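Local coordinates for protein tRNA delta(2)-isopentenylpyrophosphate transferase (Bacillus halodurans, PDB 3EXA) that probably transfers a dimethylallyl group from dimethylallyl diphosphate onto adenine 37 of tRNAs that read codons beginning with uridine, at residues Pro83-Ile88 with Arg93-Val98; Ala24-Gly29 with Lys296-Ile301; Ala138-Leu143 with Lys149-Ile154. One frame throughout, in Å; residues are numbered along the deposited sequence.

Contact 1: Pro83-Ile88 with Arg93-Val98; sequences PLITEI and RLPFLV
Ile88 O accepts a hydrogen bond from Arg93 N (3.0 Å), which links the last turn of helix 74-90 to Arg93, just ahead of strand 94-98. The chain all but reverses here: the short axes of 83-88 and 94-98 make an angle of 147° between their N-to-C directions and approach to 7.7 Å.

Ile88 carries most of the side-chain contact. Its CG2 lies anti to the backbone N (CG1 being at chi1 -69°), which directs this methyl at the start of the strand. There it rests 3.6 Å from Pro95 N and 3.8 Å from Pro95 CD, while Ile88 CD1 reaches Pro95 CB. The same methyl lies 3.7 Å from Arg93 CB, so it covers the join between the loop and the strand. One turn back, Ile85 CG2 meets Pro95 CG at 3.9 Å, the two side chains crossing at about a right angle. Proline suits the place: its compact apolar ring presents CB and CD to one isoleucine and CG to the other, and its nitrogen has no hydrogen to bury. Isoleucine, branched at CB, keeps methyls close to the helix surface.

Arg93 gives only its first carbons to the contact; farther out, NH1 forms a salt bridge with Glu30. Both isoleucines also touch Ile32 of the neighbouring strand 29-33, and Ile85 reaches Leu5 of strand 4-9. A helix laid over a parallel sheet and returning through a tight turn into its next strand is the helix-to-strand half of a beta-alpha-beta crossover, in keeping with the P-loop NTPase fold.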
loop_
_atom_site.group_PDB
_atom_site.type_symbol
_atom_site.label_atom_id
_atom_site.label_comp_id
_atom_site.label_asym_id
_atom_site.label_seq_id
_atom_site.Cartn_x
_atom_site.Cartn_y
_atom_site.Cartn_z
ATOM N N PRO A 83 24.479 -4.237 5.461
ATOM C CA PRO A 83 25.654 -3.469 5.039
ATOM C C PRO A 83 26.871 -3.732 5.933
ATOM O O PRO A 83 28.015 -3.752 5.461
ATOM C CB PRO A 83 25.173 -2.020 5.129
ATOM C CG PRO A 83 23.689 -2.137 4.906
ATOM C CD PRO A 83 23.339 -3.349 5.737
ATOM N N LEU A 84 26.625 -3.943 7.225
ATOM C CA LEU A 84 27.710 -4.190 8.173
ATOM C C LEU A 84 28.460 -5.476 7.863
ATOM O O LEU A 84 29.677 -5.536 8.007
ATOM C CB LEU A 84 27.172 -4.233 9.605
ATOM C CG LEU A 84 27.732 -3.152 10.538
ATOM C CD1 LEU A 84 26.998 -3.191 11.863
ATOM C CD2 LEU A 84 29.216 -3.358 10.744
ATOM N N ILE A 85 27.738 -6.505 7.441
ATOM C CA ILE A 85 28.379 -7.769 7.108
ATOM C C ILE A 85 29.387 -7.555 5.988
ATOM O O ILE A 85 30.462 -8.158 5.981
ATOM C CB ILE A 85 27.339 -8.800 6.684
ATOM C CG1 ILE A 85 26.594 -9.297 7.926
ATOM C CG2 ILE A 85 27.986 -9.934 5.921
ATOM C CD1 ILE A 85 25.390 -10.158 7.603
ATOM N N THR A 86 29.040 -6.679 5.051
ATOM C CA THR A 86 29.915 -6.365 3.929
ATOM C C THR A 86 31.116 -5.550 4.398
ATOM O O THR A 86 32.234 -5.785 3.956
ATOM C CB THR A 86 29.174 -5.559 2.846
ATOM O OG1 THR A 86 28.004 -6.275 2.439
ATOM C CG2 THR A 86 30.072 -5.350 1.626
ATOM N N GLU A 87 30.879 -4.596 5.294
ATOM C CA GLU A 87 31.951 -3.750 5.812
ATOM C C GLU A 87 32.940 -4.579 6.634
ATOM O O GLU A 87 34.134 -4.277 6.688
ATOM C CB GLU A 87 31.359 -2.613 6.657
ATOM C CG GLU A 87 30.451 -1.654 5.868
ATOM C CD GLU A 87 29.570 -0.781 6.762
ATOM O OE1 GLU A 87 30.104 -0.151 7.702
ATOM O OE2 GLU A 87 28.344 -0.716 6.512
ATOM N N ILE A 88 32.434 -5.629 7.276
ATOM C CA ILE A 88 33.270 -6.521 8.068
ATOM C C ILE A 88 34.103 -7.384 7.112
ATOM O O ILE A 88 35.260 -7.709 7.399
ATOM C CB ILE A 88 32.394 -7.408 8.990
ATOM C CG1 ILE A 88 31.754 -6.525 10.070
ATOM C CG2 ILE A 88 33.231 -8.534 9.612
ATOM C CD1 ILE A 88 30.783 -7.251 10.987
ATOM N N ARG A 93 37.585 -9.565 7.897
ATOM C CA ARG A 93 37.158 -10.200 9.133
ATOM C C ARG A 93 35.924 -11.047 8.876
ATOM O O ARG A 93 35.252 -10.891 7.854
ATOM C CB ARG A 93 36.793 -9.135 10.163
ATOM C CG ARG A 93 37.865 -8.115 10.416
ATOM C CD ARG A 93 38.861 -8.644 11.400
ATOM N NE ARG A 93 39.786 -7.608 11.833
ATOM C CZ ARG A 93 39.439 -6.548 12.556
ATOM N NH1 ARG A 93 38.179 -6.379 12.927
ATOM N NH2 ARG A 93 40.358 -5.661 12.925
ATOM N N LEU A 94 35.617 -11.923 9.827
ATOM C CA LEU A 94 34.451 -12.789 9.720
ATOM C C LEU A 94 33.301 -12.264 10.583
ATOM O O LEU A 94 33.424 -12.165 11.808
ATOM C CB LEU A 94 34.821 -14.207 10.151
ATOM C CG LEU A 94 33.671 -15.205 10.225
ATOM C CD1 LEU A 94 33.019 -15.349 8.859
ATOM C CD2 LEU A 94 34.203 -16.529 10.708
ATOM N N PRO A 95 32.165 -11.922 9.954
ATOM C CA PRO A 95 31.003 -11.408 10.682
ATOM C C PRO A 95 30.247 -12.467 11.479
ATOM O O PRO A 95 29.932 -13.546 10.974
ATOM C CB PRO A 95 30.149 -10.804 9.573
ATOM C CG PRO A 95 30.393 -11.745 8.449
ATOM C CD PRO A 95 31.902 -11.931 8.506
ATOM N N PHE A 96 29.956 -12.122 12.730
ATOM C CA PHE A 96 29.249 -12.983 13.675
ATOM C C PHE A 96 27.900 -12.371 14.100
ATOM O O PHE A 96 27.855 -11.262 14.636
ATOM C CB PHE A 96 30.125 -13.183 14.927
ATOM C CG PHE A 96 31.111 -14.326 14.831
ATOM C CD1 PHE A 96 30.794 -15.579 15.360
ATOM C CD2 PHE A 96 32.357 -14.148 14.238
ATOM C CE1 PHE A 96 31.703 -16.645 15.298
ATOM C CE2 PHE A 96 33.271 -15.206 14.172
ATOM C CZ PHE A 96 32.941 -16.459 14.707
ATOM N N LEU A 97 26.809 -13.088 13.847
ATOM C CA LEU A 97 25.483 -12.638 14.246
ATOM C C LEU A 97 25.173 -13.443 15.502
ATOM O O LEU A 97 24.934 -14.661 15.434
ATOM C CB LEU A 97 24.445 -12.931 13.155
ATOM C CG LEU A 97 23.012 -12.420 13.375
ATOM C CD1 LEU A 97 23.000 -10.915 13.503
ATOM C CD2 LEU A 97 22.146 -12.838 12.214
ATOM N N VAL A 98 25.189 -12.749 16.641
ATOM C CA VAL A 98 24.978 -13.367 17.955
ATOM C C VAL A 98 23.714 -12.970 18.707
ATOM O O VAL A 98 23.335 -11.799 18.739
ATOM C CB VAL A 98 26.193 -13.090 18.894
ATOM C CG1 VAL A 98 25.996 -13.789 20.243
ATOM C CG2 VAL A 98 27.460 -13.582 18.245
#

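Contact 2: Ala24-Gly29 with Lys296-Ile301; sequences AKRLNG and KKIMEI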
loop_
_atom_site.group_PDB
_atom_site.type_symbol
_atom_site.label_atom_id
_atom_site.label_comp_id
_atom_site.label_asym_id
_atom_site.label_seq_id
_atom_site.Cartn_x
_atom_site.Cartn_y
_atom_site.Cartn_z
ATOM N N ALA A 24 35.347 -15.683 17.961
ATOM C CA ALA A 24 35.729 -14.560 17.111
ATOM C C ALA A 24 37.203 -14.192 17.241
ATOM O O ALA A 24 37.774 -13.551 16.353
ATOM C CB ALA A 24 34.860 -13.349 17.426
ATOM N N LYS A 25 37.817 -14.601 18.344
ATOM C CA LYS A 25 39.225 -14.320 18.580
ATOM C C LYS A 25 40.113 -15.147 17.661
ATOM O O LYS A 25 40.961 -14.612 16.945
ATOM C CB LYS A 25 39.585 -14.608 20.038
ATOM C CG LYS A 25 39.074 -13.576 21.020
ATOM C CD LYS A 25 39.336 -14.029 22.441
ATOM C CE LYS A 25 38.960 -12.955 23.444
ATOM N NZ LYS A 25 39.855 -11.765 23.333
ATOM N N ARG A 26 39.916 -16.457 17.673
ATOM C CA ARG A 26 40.726 -17.324 16.831
ATOM C C ARG A 26 40.191 -17.422 15.404
ATOM O O ARG A 26 40.712 -18.181 14.593
ATOM C CB ARG A 26 40.817 -18.713 17.463
ATOM C CG ARG A 26 39.476 -19.290 17.831
ATOM C CD ARG A 26 39.526 -20.020 19.171
ATOM N NE ARG A 26 40.087 -21.368 19.110
ATOM C CZ ARG A 26 39.992 -22.245 20.108
ATOM N NH1 ARG A 26 40.517 -23.462 19.999
ATOM N NH2 ARG A 26 39.358 -21.896 21.222
ATOM N N LEU A 27 39.165 -16.638 15.092
ATOM C CA LEU A 27 38.585 -16.657 13.761
ATOM C C LEU A 27 38.573 -15.249 13.183
ATOM O O LEU A 27 37.893 -14.984 12.194
ATOM C CB LEU A 27 37.163 -17.212 13.828
ATOM C CG LEU A 27 36.823 -18.453 12.986
ATOM C CD1 LEU A 27 37.853 -19.542 13.204
ATOM C CD2 LEU A 27 35.442 -18.954 13.366
ATOM N N ASN A 28 39.333 -14.356 13.815
ATOM C CA ASN A 28 39.441 -12.948 13.414
ATOM C C ASN A 28 38.099 -12.378 12.959
ATOM O O ASN A 28 37.970 -11.965 11.814
ATOM C CB ASN A 28 40.482 -12.803 12.281
ATOM C CG ASN A 28 40.800 -11.344 11.941
ATOM O OD1 ASN A 28 41.061 -10.527 12.826
ATOM N ND2 ASN A 28 40.797 -11.023 10.653
ATOM N N GLY A 29 37.108 -12.337 13.849
ATOM C CA GLY A 29 35.809 -11.822 13.452
ATOM C C GLY A 29 35.249 -10.673 14.274
ATOM O O GLY A 29 35.830 -10.292 15.288
ATOM N N LYS A 296 37.196 -27.600 26.235
ATOM C CA LYS A 296 36.971 -28.696 25.306
ATOM C C LYS A 296 35.838 -28.387 24.314
ATOM O O LYS A 296 35.970 -28.675 23.129
ATOM C CB LYS A 296 36.659 -29.991 26.072
ATOM C CG LYS A 296 36.642 -31.258 25.210
ATOM C CD LYS A 296 36.217 -32.479 26.024
ATOM C CE LYS A 296 36.122 -33.737 25.166
ATOM N NZ LYS A 296 37.455 -34.185 24.668
ATOM N N LYS A 297 34.736 -27.803 24.784
ATOM C CA LYS A 297 33.607 -27.481 23.901
ATOM C C LYS A 297 33.940 -26.437 22.861
ATOM O O LYS A 297 33.687 -26.625 21.671
ATOM C CB LYS A 297 32.404 -26.960 24.688
ATOM C CG LYS A 297 31.397 -28.015 25.069
ATOM C CD LYS A 297 30.781 -28.690 23.855
ATOM C CE LYS A 297 30.116 -29.997 24.267
ATOM N NZ LYS A 297 29.803 -30.855 23.098
ATOM N N ILE A 298 34.486 -25.320 23.317
ATOM C CA ILE A 298 34.824 -24.237 22.412
ATOM C C ILE A 298 35.773 -24.727 21.323
ATOM O O ILE A 298 35.718 -24.258 20.186
ATOM C CB ILE A 298 35.446 -23.057 23.185
ATOM C CG1 ILE A 298 35.052 -21.742 22.517
ATOM C CG2 ILE A 298 36.959 -23.199 23.254
ATOM C CD1 ILE A 298 35.696 -21.497 21.178
HETATM N N MSE A 299 36.631 -25.681 21.667
HETATM C CA MSE A 299 37.566 -26.223 20.696
HETATM C C MSE A 299 36.795 -27.093 19.701
HETATM O O MSE A 299 37.114 -27.115 18.514
HETATM C CB MSE A 299 38.651 -27.036 21.415
HETATM C CG MSE A 299 39.853 -27.422 20.562
HETATM SE SE MSE A 299 41.348 -28.126 21.633
HETATM C CE MSE A 299 40.546 -29.802 22.241
ATOM N N GLU A 300 35.767 -27.787 20.180
ATOM C CA GLU A 300 34.955 -28.640 19.317
ATOM C C GLU A 300 34.101 -27.792 18.392
ATOM O O GLU A 300 33.908 -28.132 17.224
ATOM C CB GLU A 300 34.031 -29.535 20.148
ATOM C CG GLU A 300 33.072 -30.391 19.316
ATOM C CD GLU A 300 31.857 -30.861 20.106
ATOM O OE1 GLU A 300 31.928 -30.887 21.359
ATOM O OE2 GLU A 300 30.829 -31.214 19.473
ATOM N N ILE A 301 33.584 -26.687 18.922
ATOM C CA ILE A 301 32.731 -25.791 18.151
ATOM C C ILE A 301 33.518 -25.055 17.080
ATOM O O ILE A 301 33.004 -24.834 15.989
ATOM C CB ILE A 301 32.052 -24.736 19.051
ATOM C CG1 ILE A 301 31.037 -25.411 19.970
ATOM C CG2 ILE A 301 31.355 -23.683 18.186
ATOM C CD1 ILE A 301 30.411 -24.475 20.963
#
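Arg26 meets helix 296-301 with the end of its guanidinium group: NH2 lies 3.4 Å from Ile298 CG2 and 3.7 Å from Ile298 CD1. On the other branch, Arg26 NH1 approaches Met299 CG at 4.1 Å. Met299 is a selenomethionine in this crystal; it touches through CG, while the end of its chain leads away. The partners are aliphatic carbons, so the touch is van der Waals, with the guanidinium plane oblique to them.

The bends of Arg26 set where its guanidinium lands. CG sits in the crowded position between the backbone N and the carbonyl carbon (chi1 51°), and the chain turns again at chi2 and chi3. Arginine suits this partly open boundary, since even an exposed residue with so long a chain can bridge backbones whose nearest CA atoms, those of Arg26 and Met299, are 10.2 Å apart. Ile298 is buried, and its branched apolar side chain also packs on Met22 and Leu23 of helix 16-25.

Farther back, Gly29 N bonds to Ala24 O at 2.9 Å, folding the chain back as it leads into strand 29-33. Leu27 reaches His302 and Ile305, widening the meeting with helix 294-317. Within 296-301, Lys297 NZ and Glu300 OE1 form a salt bridge of 2.7 Å between residues three apart.

Thus the C-terminal helix 294-317 lies against the end of helix 16-25. The latter follows the P-loop of residues 10-17, which probably binds phosphates of ATP or of the substrate, in the strand-loop-helix order of a Walker A motif, and the contact belongs to the outer side of this P-loop NTPase core.

Contact 3: Ala138-Leu143 with Lys149-Ile154; sequences ALHDKL and KAAAAI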
loop_
_atom_site.group_PDB
_atom_site.type_symbol
_atom_site.label_atom_id
_atom_site.label_comp_id
_atom_site.label_asym_id
_atom_site.label_seq_id
_atom_site.Cartn_x
_atom_site.Cartn_y
_atom_site.Cartn_z
ATOM N N ALA A 138 -22.817 -5.141 -13.022
ATOM C CA ALA A 138 -21.895 -6.067 -13.689
ATOM C C ALA A 138 -20.600 -6.113 -12.870
ATOM O O ALA A 138 -19.980 -7.171 -12.700
ATOM C CB ALA A 138 -21.598 -5.604 -15.110
ATOM N N LEU A 139 -20.198 -4.952 -12.362
ATOM C CA LEU A 139 -18.998 -4.843 -11.540
ATOM C C LEU A 139 -19.285 -5.565 -10.226
ATOM O O LEU A 139 -18.384 -6.083 -9.557
ATOM C CB LEU A 139 -18.682 -3.379 -11.252
ATOM C CG LEU A 139 -17.503 -3.198 -10.303
ATOM C CD1 LEU A 139 -16.262 -3.690 -10.984
ATOM C CD2 LEU A 139 -17.357 -1.744 -9.903
ATOM N N HIS A 140 -20.568 -5.584 -9.880
ATOM C CA HIS A 140 -21.055 -6.226 -8.679
ATOM C C HIS A 140 -21.038 -7.730 -8.918
ATOM O O HIS A 140 -20.660 -8.507 -8.038
ATOM C CB HIS A 140 -22.475 -5.737 -8.382
ATOM C CG HIS A 140 -22.959 -6.084 -7.010
ATOM N ND1 HIS A 140 -23.621 -7.260 -6.727
ATOM C CD2 HIS A 140 -22.854 -5.420 -5.835
ATOM C CE1 HIS A 140 -23.904 -7.303 -5.437
ATOM N NE2 HIS A 140 -23.447 -6.200 -4.873
ATOM N N ASP A 141 -21.436 -8.144 -10.115
ATOM C CA ASP A 141 -21.428 -9.567 -10.424
ATOM C C ASP A 141 -19.986 -10.064 -10.428
ATOM O O ASP A 141 -19.718 -11.206 -10.054
ATOM C CB ASP A 141 -22.094 -9.846 -11.776
ATOM C CG ASP A 141 -23.589 -9.561 -11.760
ATOM O OD1 ASP A 141 -24.251 -9.886 -10.748
ATOM O OD2 ASP A 141 -24.107 -9.021 -12.761
ATOM N N LYS A 142 -19.061 -9.197 -10.839
ATOM C CA LYS A 142 -17.646 -9.557 -10.877
ATOM C C LYS A 142 -17.164 -9.940 -9.485
ATOM O O LYS A 142 -16.474 -10.943 -9.304
ATOM C CB LYS A 142 -16.801 -8.388 -11.397
ATOM C CG LYS A 142 -15.291 -8.649 -11.337
ATOM C CD LYS A 142 -14.480 -7.445 -11.819
ATOM C CE LYS A 142 -14.524 -7.283 -13.342
ATOM N NZ LYS A 142 -13.764 -8.352 -14.081
ATOM N N LEU A 143 -17.533 -9.133 -8.499
ATOM C CA LEU A 143 -17.129 -9.384 -7.130
ATOM C C LEU A 143 -17.906 -10.563 -6.542
ATOM O O LEU A 143 -17.366 -11.338 -5.756
ATOM C CB LEU A 143 -17.337 -8.105 -6.313
ATOM C CG LEU A 143 -16.958 -8.047 -4.834
ATOM C CD1 LEU A 143 -18.125 -8.522 -3.996
ATOM C CD2 LEU A 143 -15.709 -8.875 -4.580
ATOM N N LYS A 149 -20.373 -13.656 -0.578
ATOM C CA LYS A 149 -20.674 -13.184 0.777
ATOM C C LYS A 149 -20.548 -11.662 0.899
ATOM O O LYS A 149 -21.468 -10.988 1.370
ATOM C CB LYS A 149 -19.741 -13.865 1.792
ATOM C CG LYS A 149 -19.936 -13.400 3.242
ATOM C CD LYS A 149 -18.794 -13.830 4.178
ATOM C CE LYS A 149 -18.691 -15.351 4.366
ATOM N NZ LYS A 149 -19.868 -15.973 5.048
ATOM N N ALA A 150 -19.405 -11.127 0.476
ATOM C CA ALA A 150 -19.151 -9.691 0.536
ATOM C C ALA A 150 -20.102 -8.963 -0.406
ATOM O O ALA A 150 -20.640 -7.904 -0.069
ATOM C CB ALA A 150 -17.707 -9.402 0.151
ATOM N N ALA A 151 -20.304 -9.545 -1.584
ATOM C CA ALA A 151 -21.193 -8.975 -2.592
ATOM C C ALA A 151 -22.577 -8.711 -2.014
ATOM O O ALA A 151 -23.039 -7.572 -1.987
ATOM C CB ALA A 151 -21.299 -9.921 -3.787
ATOM N N ALA A 152 -23.236 -9.767 -1.550
ATOM C CA ALA A 152 -24.571 -9.646 -0.975
ATOM C C ALA A 152 -24.583 -8.676 0.198
ATOM O O ALA A 152 -25.644 -8.335 0.718
ATOM C CB ALA A 152 -25.069 -11.006 -0.522
ATOM N N ALA A 153 -23.399 -8.233 0.607
ATOM C CA ALA A 153 -23.273 -7.316 1.726
ATOM C C ALA A 153 -23.168 -5.856 1.298
ATOM O O ALA A 153 -23.093 -4.961 2.141
ATOM C CB ALA A 153 -22.063 -7.701 2.557
ATOM N N ILE A 154 -23.172 -5.610 -0.008
ATOM C CA ILE A 154 -23.060 -4.247 -0.525
ATOM C C ILE A 154 -24.030 -3.993 -1.677
ATOM O O ILE A 154 -24.078 -4.770 -2.629
ATOM C CB ILE A 154 -21.637 -3.976 -1.046
ATOM C CG1 ILE A 154 -20.609 -4.314 0.036
ATOM C CG2 ILE A 154 -21.510 -2.524 -1.474
ATOM C CD1 ILE A 154 -19.199 -4.463 -0.504
#
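His140 and Leu143 reach across an alpha-alpha hairpin, in which helix 136-144 and the short helix 148-151 are joined by a brief loop. Three residues apart, they lie on the same side of their helix and divide the work between polar and apolar contact. His140 CG is anti to the backbone N (chi1 -167°), swinging the imidazole toward the type I turn from Ala151 to Ile154.

Leu143 leaves its backbone toward the partner helix. Its CD1 methyl lies over Ala151, 3.5 Å from Ala151 CB and tightly 3.4 Å from Ala151 CA, and also touches Ala150 CB at 4.3 Å. Alanine suits both places, because a small side chain lets the leucine methyl come close to the backbone. Behind it, Leu143 packs on Leu166 and Ile169 of helix 159-171, which Ile154 also touches at Arg161.

Histidine suits its place as a flat side chain with a nitrogen at its far edge to meet turn carbonyls. Ala151 O is a weak second acceptor at 3.2 Å from His140 NE2, and it also takes Ile154 N within the turn. The stronger bond runs from His140 NE2 to Ile154 O, 2.7 Å long, with the oxygen 17° out of the imidazole plane.

Contacts 1 and 2 are neighbours in the P-loop NTPase-like core, their centres about 16 Å apart. Strand 94-98 lies between them: Leu94 N probably bonds to Asn28 O, and Phe96 packs on Leu27, so helices 74-90, 16-25 and 294-317 are tied together around the parallel sheet. Contact 3 stands in a separate helical part, about 53 Å from contact 1 and about 64 Å from contact 2 between centres, on the opposite side of the chain's centre. Along the chain, contact 2 encloses the other two, with contact 1 closing before contact 3 opens. The C-terminal helix therefore returns to the P-loop core after the chain has made its helical excursion.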